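Local coordinates for uncharacterized protein (Staphylococcus saprophyticus subsp. saprophyticus ATCC 15305, PDB 3FOJ) that is of unknown function but carries a rhodanese-like domain, which suggests a sulfurtransferase or related sulfur-carrying role, at residues Q28-A31 with M32-P36. Sequence-based numbering, arbitrary orientation.
Sequences QETA and MGIIP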
ATOM      1  N   GLN A  28      15.123  -4.575   1.530  1.00 20.75           N
ATOM      2  CA  GLN A  28      15.868  -4.749   0.286  1.00 20.41           C
ATOM      3  C   GLN A  28      14.974  -4.614  -0.941  1.00 18.92           C
ATOM      4  O   GLN A  28      15.427  -4.191  -2.003  1.00 19.34           O
ATOM      5  CB  GLN A  28      16.584  -6.103   0.265  1.00 21.04           C
ATOM      6  CG  GLN A  28      17.420  -6.347  -0.993  1.00 22.41           C
ATOM      7  CD  GLN A  28      18.625  -5.424  -1.114  1.00 22.68           C
ATOM      8  OE1 GLN A  28      19.302  -5.404  -2.148  1.00 23.28           O
ATOM      9  NE2 GLN A  28      18.904  -4.662  -0.061  1.00 22.13           N
ATOM     10  N   GLU A  29      13.702  -4.975  -0.795  1.00 17.90           N
ATOM     11  CA  GLU A  29      12.760  -4.870  -1.901  1.00 17.16           C
ATOM     12  C   GLU A  29      12.415  -3.409  -2.178  1.00 15.48           C
ATOM     13  O   GLU A  29      12.408  -2.974  -3.331  1.00 15.50           O
ATOM     14  CB  GLU A  29      11.489  -5.661  -1.586  1.00 18.13           C
ATOM     15  CG  GLU A  29      11.707  -7.165  -1.523  1.00 22.23           C
ATOM     16  CD  GLU A  29      10.455  -7.923  -1.128  1.00 23.69           C
ATOM     17  OE1 GLU A  29      10.075  -7.873   0.062  1.00 25.90           O
ATOM     18  OE2 GLU A  29       9.844  -8.565  -2.010  1.00 26.40           O
ATOM     19  N   THR A  30      12.133  -2.648  -1.124  1.00 14.39           N
ATOM     20  CA  THR A  30      11.799  -1.241  -1.304  1.00 13.00           C
ATOM     21  C   THR A  30      13.036  -0.480  -1.769  1.00 12.80           C
ATOM     22  O   THR A  30      12.927   0.588  -2.374  1.00 12.85           O
ATOM     23  CB  THR A  30      11.249  -0.597  -0.004  1.00 13.53           C
ATOM     24  OG1 THR A  30      12.221  -0.701   1.046  1.00 14.80           O
ATOM     25  CG2 THR A  30       9.958  -1.286   0.426  1.00 12.63           C
ATOM     26  N   ALA A  31      14.211  -1.046  -1.497  1.00 12.63           N
ATOM     27  CA  ALA A  31      15.468  -0.433  -1.907  1.00 14.36           C
ATOM     28  C   ALA A  31      15.568  -0.383  -3.433  1.00 14.24           C
ATOM     29  O   ALA A  31      16.343   0.398  -3.989  1.00 15.19           O
ATOM     30  CB  ALA A  31      16.646  -1.216  -1.328  1.00 14.67           C
HETATM   31  N   MSE A  32      14.790  -1.222  -4.110  1.00 14.19           N
HETATM   32  CA  MSE A  32      14.800  -1.248  -5.571  1.00 15.12           C
HETATM   33  C   MSE A  32      13.879  -0.174  -6.158  1.00 14.47           C
HETATM   34  O   MSE A  32      13.816   0.011  -7.374  1.00 14.81           O
HETATM   35  CB  MSE A  32      14.382  -2.632  -6.081  1.00 18.66           C
HETATM   36  CG  MSE A  32      15.302  -3.761  -5.628  1.00 20.75           C
HETATM   37 SE   MSE A  32      17.141  -3.565  -6.232  1.00 29.46          SE
HETATM   38  CE  MSE A  32      17.878  -2.700  -4.675  1.00 25.05           C
ATOM     39  N   GLY A  33      13.164   0.536  -5.290  1.00 12.88           N
ATOM     40  CA  GLY A  33      12.279   1.584  -5.765  1.00 13.34           C
ATOM     41  C   GLY A  33      10.870   1.516  -5.213  1.00 12.34           C
ATOM     42  O   GLY A  33      10.283   0.438  -5.121  1.00 13.86           O
ATOM     43  N   ILE A  34      10.324   2.672  -4.853  1.00 12.04           N
ATOM     44  CA  ILE A  34       8.972   2.735  -4.314  1.00 10.70           C
ATOM     45  C   ILE A  34       8.120   3.740  -5.077  1.00  9.88           C
ATOM     46  O   ILE A  34       8.632   4.583  -5.815  1.00 11.40           O
ATOM     47  CB  ILE A  34       8.964   3.151  -2.815  1.00 12.81           C
ATOM     48  CG1 ILE A  34       9.502   4.577  -2.656  1.00 12.98           C
ATOM     49  CG2 ILE A  34       9.805   2.182  -1.992  1.00 11.46           C
ATOM     50  CD1 ILE A  34       9.333   5.129  -1.258  1.00 15.30           C
ATOM     51  N   ILE A  35       6.808   3.635  -4.901  1.00  9.53           N
ATOM     52  CA  ILE A  35       5.883   4.564  -5.532  1.00 11.20           C
ATOM     53  C   ILE A  35       6.101   5.899  -4.825  1.00 11.41           C
ATOM     54  O   ILE A  35       6.144   5.954  -3.593  1.00 11.78           O
ATOM     55  CB  ILE A  35       4.426   4.112  -5.323  1.00 11.24           C
ATOM     56  CG1 ILE A  35       4.177   2.804  -6.078  1.00 12.31           C
ATOM     57  CG2 ILE A  35       3.473   5.214  -5.755  1.00 10.62           C
ATOM     58  CD1 ILE A  35       2.824   2.175  -5.791  1.00 11.67           C
ATOM     59  N   PRO A  36       6.263   6.993  -5.587  1.00 11.45           N
ATOM     60  CA  PRO A  36       6.474   8.290  -4.937  1.00 11.74           C
ATOM     61  C   PRO A  36       5.394   8.578  -3.893  1.00 11.88           C
ATOM     62  O   PRO A  36       4.202   8.389  -4.152  1.00 12.76           O
ATOM     63  CB  PRO A  36       6.430   9.272  -6.105  1.00 12.05           C
ATOM     64  CG  PRO A  36       6.976   8.452  -7.246  1.00 12.90           C
ATOM     65  CD  PRO A  36       6.270   7.130  -7.054  1.00 12.51           C
TER
HETATM   66  O   HOH W   1      10.820  -2.042  -6.198  1.00 20.20           O
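The methyl CE of Met32, modelled as selenomethionine, lies between two roughly parallel flat groups, offset from each other: the peptide of Ala31 and Met32 on one side and the side-chain amide of Gln28 on the other. CE sits 3.5 Å from Ala31 C, over the face of that peptide, whereas Gln28 OE1 is looser at 4.0 Å, with CE well above the amide plane. This is the C-terminal end of helix 27-30 in a rhodanese-like fold, where a type I beta turn from Thr30 to Gly33 leads the chain off toward strand 39-40. The Met32 chain starts beside its backbone N (chi1 -61°), and further bends at chi2 and chi3 fold CE back over the peptide that precedes it. At the near end of the side chain, CB packs 3.4 Å from Glu29 O.

Two backbone bonds of i to i+3 spacing carry the chain out of the helix: Met32 N to Glu29 O at 3.1 Å and Gly33 N to Thr30 O at 2.9 Å. Gly33, with positive phi (130°), is the first residue to leave helical geometry and lets the chain turn out of the helix. Its own carbonyl receives Arg25 NH2 and a water.

Beyond the glycine, the chain runs on extended, and Ile34 sends its CG2 methyl back to the helix end, against Thr30 O and 3.7 Å from Thr30 CB, next to Asp23 of strand 20-23 and Thr40 of the edge strand 39-40, while Thr30 OG1 bonds back to Asp27 O. Met32 is exposed, whereas Gly33 is buried. The water that donates to Gly33 O at 2.8 Å also reaches Glu29 O, in a weak bond of 3.4 Å, so it bridges the helix to the departing loop.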